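Local coordinates for protein JSC1_58120g3 ([Leptolyngbya] sp. JSC-1, PDB 6XHH) that probably senses far-red light as a cyanobacteriochrome GAF domain, carrying a covalently bound bilin of the verdin type in its far-red-absorbing dark state, at residues 116-119 and 120-124; 134-137 and 138-141; 153-156 and 157-161. All coordinates share one frame; numbering follows the deposited sequence.

Contact 1 of 3, residues 116-119 and 120-124. With M1V (mesobiliverdin IX(alpha)), chain C.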
loop_
_atom_site.group_PDB
_atom_site.type_symbol
_atom_site.label_atom_id
_atom_site.label_comp_id
_atom_site.label_asym_id
_atom_site.label_seq_id
_atom_site.Cartn_x
_atom_site.Cartn_y
_atom_site.Cartn_z
ATOM N N CYS A 116 -17.050 9.257 -3.477
ATOM C CA CYS A 116 -16.978 8.825 -2.076
ATOM C C CYS A 116 -15.655 8.143 -1.753
ATOM O O CYS A 116 -15.200 8.193 -0.596
ATOM C CB CYS A 116 -18.157 7.912 -1.702
ATOM S SG CYS A 116 -18.412 6.364 -2.561
ATOM N N HIS A 117 -15.025 7.514 -2.755
ATOM C CA HIS A 117 -13.657 7.034 -2.607
ATOM C C HIS A 117 -12.700 8.202 -2.406
ATOM O O HIS A 117 -11.891 8.210 -1.464
ATOM C CB HIS A 117 -13.294 6.206 -3.843
ATOM C CG HIS A 117 -11.967 5.508 -3.764
ATOM N ND1 HIS A 117 -11.510 4.696 -4.777
ATOM C CD2 HIS A 117 -11.001 5.497 -2.810
ATOM C CE1 HIS A 117 -10.320 4.209 -4.456
ATOM N NE2 HIS A 117 -9.992 4.674 -3.265
ATOM N N ILE A 118 -12.824 9.233 -3.250
ATOM C CA ILE A 118 -12.012 10.440 -3.088
ATOM C C ILE A 118 -12.213 11.041 -1.701
ATOM O O ILE A 118 -11.255 11.455 -1.044
ATOM C CB ILE A 118 -12.339 11.456 -4.196
ATOM C CG1 ILE A 118 -11.824 10.936 -5.538
ATOM C CG2 ILE A 118 -11.681 12.803 -3.897
ATOM C CD1 ILE A 118 -12.295 11.767 -6.718
ATOM N N GLU A 119 -13.459 11.080 -1.223
ATOM C CA GLU A 119 -13.727 11.694 0.077
ATOM C C GLU A 119 -13.098 10.883 1.210
ATOM O O GLU A 119 -12.566 11.445 2.180
ATOM C CB GLU A 119 -15.240 11.833 0.267
ATOM C CG GLU A 119 -15.644 12.532 1.549
ATOM C CD GLU A 119 -17.134 12.421 1.825
ATOM O OE1 GLU A 119 -17.541 12.611 2.991
ATOM O OE2 GLU A 119 -17.898 12.142 0.873
ATOM N N ALA A 120 -13.152 9.558 1.095
ATOM C CA ALA A 120 -12.491 8.679 2.057
ATOM C C ALA A 120 -10.988 8.939 2.105
ATOM O O ALA A 120 -10.399 9.038 3.188
ATOM C CB ALA A 120 -12.772 7.219 1.697
ATOM N N LEU A 121 -10.359 9.074 0.939
ATOM C CA LEU A 121 -8.937 9.398 0.881
ATOM C C LEU A 121 -8.645 10.752 1.520
ATOM O O LEU A 121 -7.698 10.888 2.306
ATOM C CB LEU A 121 -8.468 9.352 -0.583
ATOM C CG LEU A 121 -8.360 7.935 -1.168
ATOM C CD1 LEU A 121 -8.378 7.919 -2.699
ATOM C CD2 LEU A 121 -7.108 7.273 -0.642
ATOM N N GLU A 122 -9.457 11.763 1.210
ATOM C CA GLU A 122 -9.322 13.054 1.878
ATOM C C GLU A 122 -9.427 12.913 3.393
ATOM O O GLU A 122 -8.707 13.592 4.137
ATOM C CB GLU A 122 -10.379 14.030 1.352
ATOM C CG GLU A 122 -10.072 14.620 -0.022
ATOM C CD GLU A 122 -11.283 15.284 -0.632
ATOM O OE1 GLU A 122 -12.401 15.029 -0.135
ATOM O OE2 GLU A 122 -11.121 16.057 -1.596
ATOM N N SER A 123 -10.308 12.029 3.879
ATOM C CA SER A 123 -10.440 11.869 5.325
ATOM C C SER A 123 -9.179 11.302 5.961
ATOM O O SER A 123 -8.983 11.470 7.173
ATOM C CB SER A 123 -11.642 10.979 5.669
ATOM O OG SER A 123 -11.305 9.598 5.646
ATOM N N PHE A 124 -8.326 10.638 5.181
ATOM C CA PHE A 124 -7.055 10.132 5.671
ATOM C C PHE A 124 -5.888 11.019 5.257
ATOM O O PHE A 124 -4.726 10.635 5.454
ATOM C CB PHE A 124 -6.861 8.692 5.192
ATOM C CG PHE A 124 -7.860 7.731 5.789
ATOM C CD1 PHE A 124 -7.908 7.532 7.161
ATOM C CD2 PHE A 124 -8.770 7.058 4.988
ATOM C CE1 PHE A 124 -8.829 6.672 7.717
ATOM C CE2 PHE A 124 -9.698 6.192 5.547
ATOM C CZ PHE A 124 -9.721 5.997 6.909
HETATM O OA M1V C . -14.747 4.442 1.793
HETATM C C1A M1V C . -15.446 4.417 0.791
HETATM N NA M1V C . -15.066 3.883 -0.376
HETATM C C2A M1V C . -16.757 4.924 0.691
HETATM C CMA M1V C . -17.532 5.603 1.797
HETATM C C3A M1V C . -17.207 4.697 -0.607
HETATM C CAA M1V C . -18.521 5.065 -1.183
HETATM C CBA M1V C . -19.316 3.842 -1.646
HETATM C C4A M1V C . -16.097 4.017 -1.311
HETATM C CHA M1V C . -16.146 3.603 -2.615
HETATM C C1B M1V C . -15.145 2.916 -3.436
HETATM C C2B M1V C . -15.382 2.632 -4.806
HETATM C CMB M1V C . -16.625 2.996 -5.582
HETATM C C3B M1V C . -14.281 1.991 -5.288
HETATM C CAB M1V C . -14.073 1.499 -6.709
HETATM C CBB M1V C . -13.064 2.403 -7.439
HETATM C CGB M1V C . -13.657 3.774 -7.682
HETATM O O2B M1V C . -14.607 3.909 -8.490
HETATM O O1B M1V C . -13.219 4.788 -7.093
HETATM N NB M1V C . -13.931 2.445 -3.108
HETATM C C4B M1V C . -13.371 1.873 -4.195
HETATM C CHB M1V C . -12.125 1.245 -4.341
HETATM C C1C M1V C . -11.001 1.182 -3.504
HETATM C C2C M1V C . -9.743 0.769 -3.965
HETATM C CAC M1V C . -9.458 0.273 -5.366
HETATM C CBC M1V C . -9.912 -1.213 -5.320
HETATM C CGC M1V C . -10.169 -1.863 -6.672
HETATM O O2C M1V C . -9.985 -1.227 -7.734
HETATM O O1C M1V C . -10.583 -3.048 -6.745
HETATM C C3C M1V C . -8.871 0.826 -2.880
HETATM C CMC M1V C . -7.412 0.465 -2.932
HETATM N NC M1V C . -10.893 1.511 -2.170
HETATM C C4C M1V C . -9.597 1.305 -1.770
HETATM C CHC M1V C . -9.237 1.547 -0.413
HETATM C C1D M1V C . -8.006 1.593 0.192
HETATM C C2D M1V C . -7.692 1.063 1.474
HETATM C CMD M1V C . -8.644 0.308 2.370
HETATM N ND M1V C . -6.871 2.223 -0.301
HETATM C C4D M1V C . -5.879 2.074 0.601
HETATM O OD M1V C . -4.747 2.533 0.438
HETATM C C3D M1V C . -6.384 1.341 1.722
HETATM C CAD M1V C . -5.610 0.929 2.949
HETATM C CBD M1V C . -5.423 2.130 3.849
#

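Contact 2 of 3, residues 134-137 and 138-141. With EDO (1,2-ethanediol), chain F.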
loop_
_atom_site.group_PDB
_atom_site.type_symbol
_atom_site.label_atom_id
_atom_site.label_comp_id
_atom_site.label_asym_id
_atom_site.label_seq_id
_atom_site.Cartn_x
_atom_site.Cartn_y
_atom_site.Cartn_z
ATOM N N ILE A 134 -0.951 -7.442 0.265
ATOM C CA ILE A 134 -0.096 -8.294 1.093
ATOM C C ILE A 134 -0.753 -9.660 1.160
ATOM O O ILE A 134 -1.865 -9.783 1.690
ATOM C CB ILE A 134 0.087 -7.722 2.508
ATOM C CG1 ILE A 134 0.796 -6.378 2.482
ATOM C CG2 ILE A 134 0.904 -8.670 3.382
ATOM C CD1 ILE A 134 0.726 -5.653 3.833
ATOM N N PHE A 135 -0.075 -10.678 0.621
ATOM C CA PHE A 135 -0.559 -12.054 0.633
ATOM C C PHE A 135 0.184 -12.876 1.678
ATOM O O PHE A 135 1.413 -12.852 1.735
ATOM C CB PHE A 135 -0.398 -12.698 -0.743
ATOM C CG PHE A 135 -1.545 -12.445 -1.637
ATOM C CD1 PHE A 135 -2.666 -13.250 -1.584
ATOM C CD2 PHE A 135 -1.525 -11.385 -2.510
ATOM C CE1 PHE A 135 -3.744 -13.005 -2.408
ATOM C CE2 PHE A 135 -2.602 -11.134 -3.343
ATOM C CZ PHE A 135 -3.713 -11.938 -3.286
ATOM N N GLN A 136 -0.569 -13.610 2.482
ATOM C CA GLN A 136 -0.024 -14.602 3.403
ATOM C C GLN A 136 -0.274 -15.952 2.748
ATOM O O GLN A 136 -1.390 -16.476 2.802
ATOM C CB GLN A 136 -0.708 -14.500 4.756
ATOM C CG GLN A 136 -0.376 -15.620 5.728
ATOM C CD GLN A 136 -1.386 -15.695 6.858
ATOM O OE1 GLN A 136 -2.184 -14.774 7.045
ATOM N NE2 GLN A 136 -1.371 -16.791 7.604
ATOM N N GLY A 137 0.759 -16.515 2.131
ATOM C CA GLY A 137 0.518 -17.632 1.234
ATOM C C GLY A 137 -0.295 -17.127 0.059
ATOM O O GLY A 137 0.039 -16.107 -0.559
ATOM N N GLN A 138 -1.381 -17.827 -0.262
ATOM C CA GLN A 138 -2.317 -17.331 -1.265
ATOM C C GLN A 138 -3.561 -16.712 -0.621
ATOM O O GLN A 138 -4.606 -16.594 -1.270
ATOM C CB GLN A 138 -2.680 -18.443 -2.265
ATOM C CG GLN A 138 -3.246 -17.928 -3.625
ATOM C CD GLN A 138 -2.555 -18.487 -4.888
ATOM O OE1 GLN A 138 -1.357 -18.306 -5.083
ATOM N NE2 GLN A 138 -3.335 -19.122 -5.771
ATOM N N LYS A 139 -3.462 -16.285 0.637
ATOM C CA LYS A 139 -4.562 -15.608 1.320
ATOM C C LYS A 139 -4.306 -14.102 1.336
ATOM O O LYS A 139 -3.253 -13.652 1.806
ATOM C CB LYS A 139 -4.728 -16.136 2.745
ATOM C CG LYS A 139 -5.669 -15.305 3.604
ATOM C CD LYS A 139 -5.036 -14.959 4.944
ATOM C CE LYS A 139 -5.910 -14.020 5.752
ATOM N NZ LYS A 139 -7.180 -14.670 6.185
ATOM N N LEU A 140 -5.265 -13.326 0.832
ATOM C CA LEU A 140 -5.173 -11.869 0.859
ATOM C C LEU A 140 -5.323 -11.385 2.300
ATOM O O LEU A 140 -6.393 -11.518 2.902
ATOM C CB LEU A 140 -6.242 -11.260 -0.043
ATOM C CG LEU A 140 -6.282 -9.733 -0.141
ATOM C CD1 LEU A 140 -4.952 -9.191 -0.621
ATOM C CD2 LEU A 140 -7.435 -9.234 -1.053
ATOM N N TRP A 141 -4.247 -10.826 2.856
ATOM C CA TRP A 141 -4.156 -10.479 4.266
ATOM C C TRP A 141 -4.402 -9.000 4.532
ATOM O O TRP A 141 -5.026 -8.641 5.542
ATOM C CB TRP A 141 -2.768 -10.881 4.787
ATOM C CG TRP A 141 -2.502 -10.579 6.237
ATOM C CD1 TRP A 141 -2.644 -11.434 7.300
ATOM C CD2 TRP A 141 -2.060 -9.324 6.791
ATOM N NE1 TRP A 141 -2.291 -10.796 8.469
ATOM C CE2 TRP A 141 -1.938 -9.502 8.186
ATOM C CE3 TRP A 141 -1.733 -8.079 6.239
ATOM C CZ2 TRP A 141 -1.523 -8.472 9.036
ATOM C CZ3 TRP A 141 -1.320 -7.059 7.088
ATOM C CH2 TRP A 141 -1.214 -7.267 8.468
HETATM C C1 EDO F . 1.042 -17.904 -3.351
HETATM O O1 EDO F . 1.230 -16.983 -4.426
HETATM C C2 EDO F . 2.215 -17.767 -2.388
HETATM O O2 EDO F . 2.292 -18.928 -1.558
#

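Contact 3 of 3, residues 153-156 and 157-161. With EDO (1,2-ethanediol), chain E.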
loop_
_atom_site.group_PDB
_atom_site.type_symbol
_atom_site.label_atom_id
_atom_site.label_comp_id
_atom_site.label_asym_id
_atom_site.label_seq_id
_atom_site.Cartn_x
_atom_site.Cartn_y
_atom_site.Cartn_z
ATOM N N ARG A 153 1.867 12.969 -6.616
ATOM C CA ARG A 153 3.197 12.454 -6.878
ATOM C C ARG A 153 3.068 11.397 -7.951
ATOM O O ARG A 153 2.134 10.595 -7.910
ATOM C CB ARG A 153 3.828 11.851 -5.629
ATOM C CG ARG A 153 5.249 11.356 -5.841
ATOM C CD ARG A 153 5.499 10.209 -4.920
ATOM N NE ARG A 153 6.905 9.853 -4.733
ATOM C CZ ARG A 153 7.546 8.924 -5.429
ATOM N NH1 ARG A 153 6.941 8.303 -6.431
ATOM N NH2 ARG A 153 8.804 8.637 -5.133
ATOM N N HIS A 154 3.986 11.420 -8.911
ATOM C CA HIS A 154 3.955 10.453 -9.994
ATOM C C HIS A 154 4.555 9.134 -9.530
ATOM O O HIS A 154 5.654 9.112 -8.972
ATOM C CB HIS A 154 4.732 10.991 -11.194
ATOM C CG HIS A 154 4.931 9.986 -12.272
ATOM N ND1 HIS A 154 3.878 9.386 -12.929
ATOM C CD2 HIS A 154 6.055 9.497 -12.836
ATOM C CE1 HIS A 154 4.350 8.550 -13.837
ATOM N NE2 HIS A 154 5.668 8.597 -13.800
ATOM N N TRP A 155 3.828 8.038 -9.751
ATOM C CA TRP A 155 4.320 6.694 -9.470
ATOM C C TRP A 155 4.761 6.033 -10.767
ATOM O O TRP A 155 3.985 5.975 -11.723
ATOM C CB TRP A 155 3.243 5.833 -8.792
ATOM C CG TRP A 155 2.603 6.477 -7.590
ATOM C CD1 TRP A 155 1.380 7.108 -7.551
ATOM C CD2 TRP A 155 3.155 6.599 -6.268
ATOM N NE1 TRP A 155 1.136 7.600 -6.283
ATOM C CE2 TRP A 155 2.210 7.303 -5.478
ATOM C CE3 TRP A 155 4.352 6.186 -5.676
ATOM C CZ2 TRP A 155 2.426 7.593 -4.120
ATOM C CZ3 TRP A 155 4.563 6.473 -4.320
ATOM C CH2 TRP A 155 3.594 7.172 -3.560
ATOM N N ASP A 156 5.997 5.534 -10.819
ATOM C CA ASP A 156 6.383 4.781 -12.008
ATOM C C ASP A 156 6.287 3.282 -11.738
ATOM O O ASP A 156 6.154 2.832 -10.597
ATOM C CB ASP A 156 7.781 5.182 -12.521
ATOM C CG ASP A 156 8.903 4.897 -11.545
ATOM O OD1 ASP A 156 8.915 3.833 -10.889
ATOM O OD2 ASP A 156 9.838 5.725 -11.488
ATOM N N GLU A 157 6.331 2.490 -12.813
ATOM C CA GLU A 157 5.999 1.086 -12.617
ATOM C C GLU A 157 7.091 0.346 -11.855
ATOM O O GLU A 157 6.800 -0.640 -11.172
ATOM C CB GLU A 157 5.678 0.412 -13.953
ATOM C CG GLU A 157 6.749 0.403 -14.993
ATOM C CD GLU A 157 6.259 -0.277 -16.274
ATOM O OE1 GLU A 157 5.287 0.227 -16.891
ATOM O OE2 GLU A 157 6.827 -1.328 -16.640
ATOM N N ALA A 158 8.345 0.806 -11.934
ATOM C CA ALA A 158 9.397 0.206 -11.115
ATOM C C ALA A 158 9.132 0.399 -9.622
ATOM O O ALA A 158 9.410 -0.492 -8.815
ATOM C CB ALA A 158 10.762 0.784 -11.497
ATOM N N GLU A 159 8.605 1.562 -9.227
ATOM C CA GLU A 159 8.204 1.747 -7.838
ATOM C C GLU A 159 7.063 0.819 -7.450
ATOM O O GLU A 159 7.040 0.277 -6.341
ATOM C CB GLU A 159 7.790 3.196 -7.606
ATOM C CG GLU A 159 8.942 4.135 -7.732
ATOM C CD GLU A 159 8.493 5.575 -7.710
ATOM O OE1 GLU A 159 7.346 5.850 -8.095
ATOM O OE2 GLU A 159 9.303 6.428 -7.341
ATOM N N VAL A 160 6.089 0.643 -8.338
ATOM C CA VAL A 160 4.981 -0.252 -8.010
ATOM C C VAL A 160 5.483 -1.687 -7.890
ATOM O O VAL A 160 5.083 -2.436 -6.988
ATOM C CB VAL A 160 3.865 -0.115 -9.066
ATOM C CG1 VAL A 160 2.710 -1.023 -8.722
ATOM C CG2 VAL A 160 3.392 1.334 -9.159
ATOM N N GLN A 161 6.388 -2.087 -8.781
ATOM C CA GLN A 161 6.968 -3.419 -8.679
ATOM C C GLN A 161 7.738 -3.587 -7.376
ATOM O O GLN A 161 7.597 -4.613 -6.695
ATOM C CB GLN A 161 7.857 -3.693 -9.896
ATOM C CG GLN A 161 7.054 -4.155 -11.098
ATOM C CD GLN A 161 7.497 -3.550 -12.423
ATOM O OE1 GLN A 161 8.627 -3.086 -12.570
ATOM N NE2 GLN A 161 6.592 -3.552 -13.396
HETATM C C1 EDO E . 8.756 12.822 -4.409
HETATM O O1 EDO E . 8.795 11.881 -3.324
HETATM C C2 EDO E . 8.832 14.252 -3.872
HETATM O O2 EDO E . 9.869 14.318 -2.879
HETATM O O HOH W 1 8.203 8.403 -9.953
#

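Contact 1 of 3, residues 116-119 and 120-124
His117 and Leu121 meet one turn apart on helix 115-123, which lines the bilin pocket of this GAF domain. The helix carries the cysteine that holds the chromophore. Cys116 SG is covalently bonded to M1V CAA at 1.9 Å, the thioether link expected of a cyanobacteriochrome. Its SG stands between the backbone N and the carbonyl carbon (chi1 60°), which turns the sulfur to the ring that carries OA. The next residue, His117, sends its ring across the bilin. CG is anti to the backbone N (chi1 -173°), and one face of the imidazole lies over the tetrapyrrole near M1V NC. M1V NC sits 3.4 Å above the plane of the His117 ring, offset toward its rim. ND1 also donates a hydrogen bond of 2.9 Å to the propionate oxygen M1V O1B, with an angle of 158° at the hydrogen. One side chain thus packs on the conjugated system and holds a propionate. Phe87 also meets the histidine ring.

Leu121 comes to the histidine obliquely, with its CD1 3.6 Å from His117 CD2. Trp68 touches both Leu121 and Ala120. Further round the helix, Ile118 and Glu122 cross, and the carboxylate of Glu122 is hydrogen-bonded through OE2 to Tyr93. Backbone bonds between residues four apart run through the segment, such as Leu121 N to His117 O. Near the C-terminal end, Ser123 OG turns back and donates to Ala120 O at 2.7 Å. The methyl of Ala120 faces the chromophore, its CB 3.4 Å from M1V OA.

Contact 2 of 3, residues 134-137 and 138-141
Phe135 and Leu140 form a non-hydrogen-bonded pair in the antiparallel hairpin of strands 128-136 and 139-148. Leu140 CD1 lies over one face of the Phe135 ring, 4.2 Å from its centroid, in a CH-pi contact. With CG anti to the carbonyl carbon (chi1 -87°), the Phe135 ring reaches across to the partner strand, and Phe135 CE1 is 3.9 Å from Leu140 CB. The edge of the ring faces the backbone at Lys139 N. With an alanine in place of the phenylalanine, Leu140 CD1 would probably lose the ring face it packs on, and a gap would be likely to open beside the turn.

On the other face of the sheet, Gln136 and Lys139 lie side by side. Gln136 OE1 is 3.5 Å from Lys139 CD and 3.4 Å from Trp141 CD1. Ile134 packs its CG2 against Trp141 CE3 at 3.9 Å, and Ile174 of helix 157-178 touches both residues.

A type II' turn from Gln136 to Lys139 sets this register. Gly137 takes its second position with a positive phi of 65°. Gln136 N donates to Lys139 O at 2.8 Å, and Lys139 N returns a bond to Gln136 O. Backbone polar groups are thus paired across the turn, while the side chains meet mainly through carbon.

Contact 3 of 3, residues 153-156 and 157-161
A capping box opens helix 157-178, where the loop after strand 139-148 turns into the helix. Asp156 is the N-cap and Glu159 its partner. Asp156 OD1 accepts from Glu159 N at 2.8 Å, nearly along its C-O axis. The carboxylate is placed there by a first torsion of 63°, with CG between the backbone N and the carbonyl carbon. In return, Asp156 N donates to Glu159 OE1 at 3.1 Å, from above the carboxylate plane. The two side chains cross at about a right angle, while their carboxylate planes are 37° apart.

Arg153 adds a salt bridge to the box. It comes from the opposite direction to Glu159 and grips it end-on. NH1 bonds OE1 of Glu159 at 3.0 Å, on the syn side, and NH2 bonds OE2 of Glu159 at 3.2 Å. The carboxylate sits at the guanidinium edge, but the two planes are 39° apart. Arg153 NH1 and Asp156 N reach Glu159 OE1 from opposite faces of the carboxylate. The extended arginine chain passes over the indole of Trp155, with Arg153 CD 3.8 Å above the ring plane. Phe33 O takes a further bond from Arg153 NH2. Trp155 NE1 is held by Val89 O, so the loop is also tied to strand 87-89.

Asp156 OD1 and Glu159 OE1 are only 3.8 Å apart, and like charges would repel there. The guanidinium of Arg153 probably offsets that cost, while the Asp156 carboxylate at the start of the helix is likely to be favoured by the helix dipole.

How the contacts relate
From the N terminus the chain passes through the early helices and strands before reaching contact 1, within helix 115-123 on the chromophore side. Contact 2 follows at the turn joining strands 128-136 and 139-148, neighbours in the central antiparallel sheet. Contact 3 comes last, where the loop after strand 139-148 enters helix 157-178. The three are local and lie in series; none nests in or crosses another. Contact 2 closes a tight hairpin, and contact 3 starts the long helix that packs on Ile134 and Trp141 of contact 2. Their centres are about 21 to 25 Å apart, so they mark separate corners of one GAF domain.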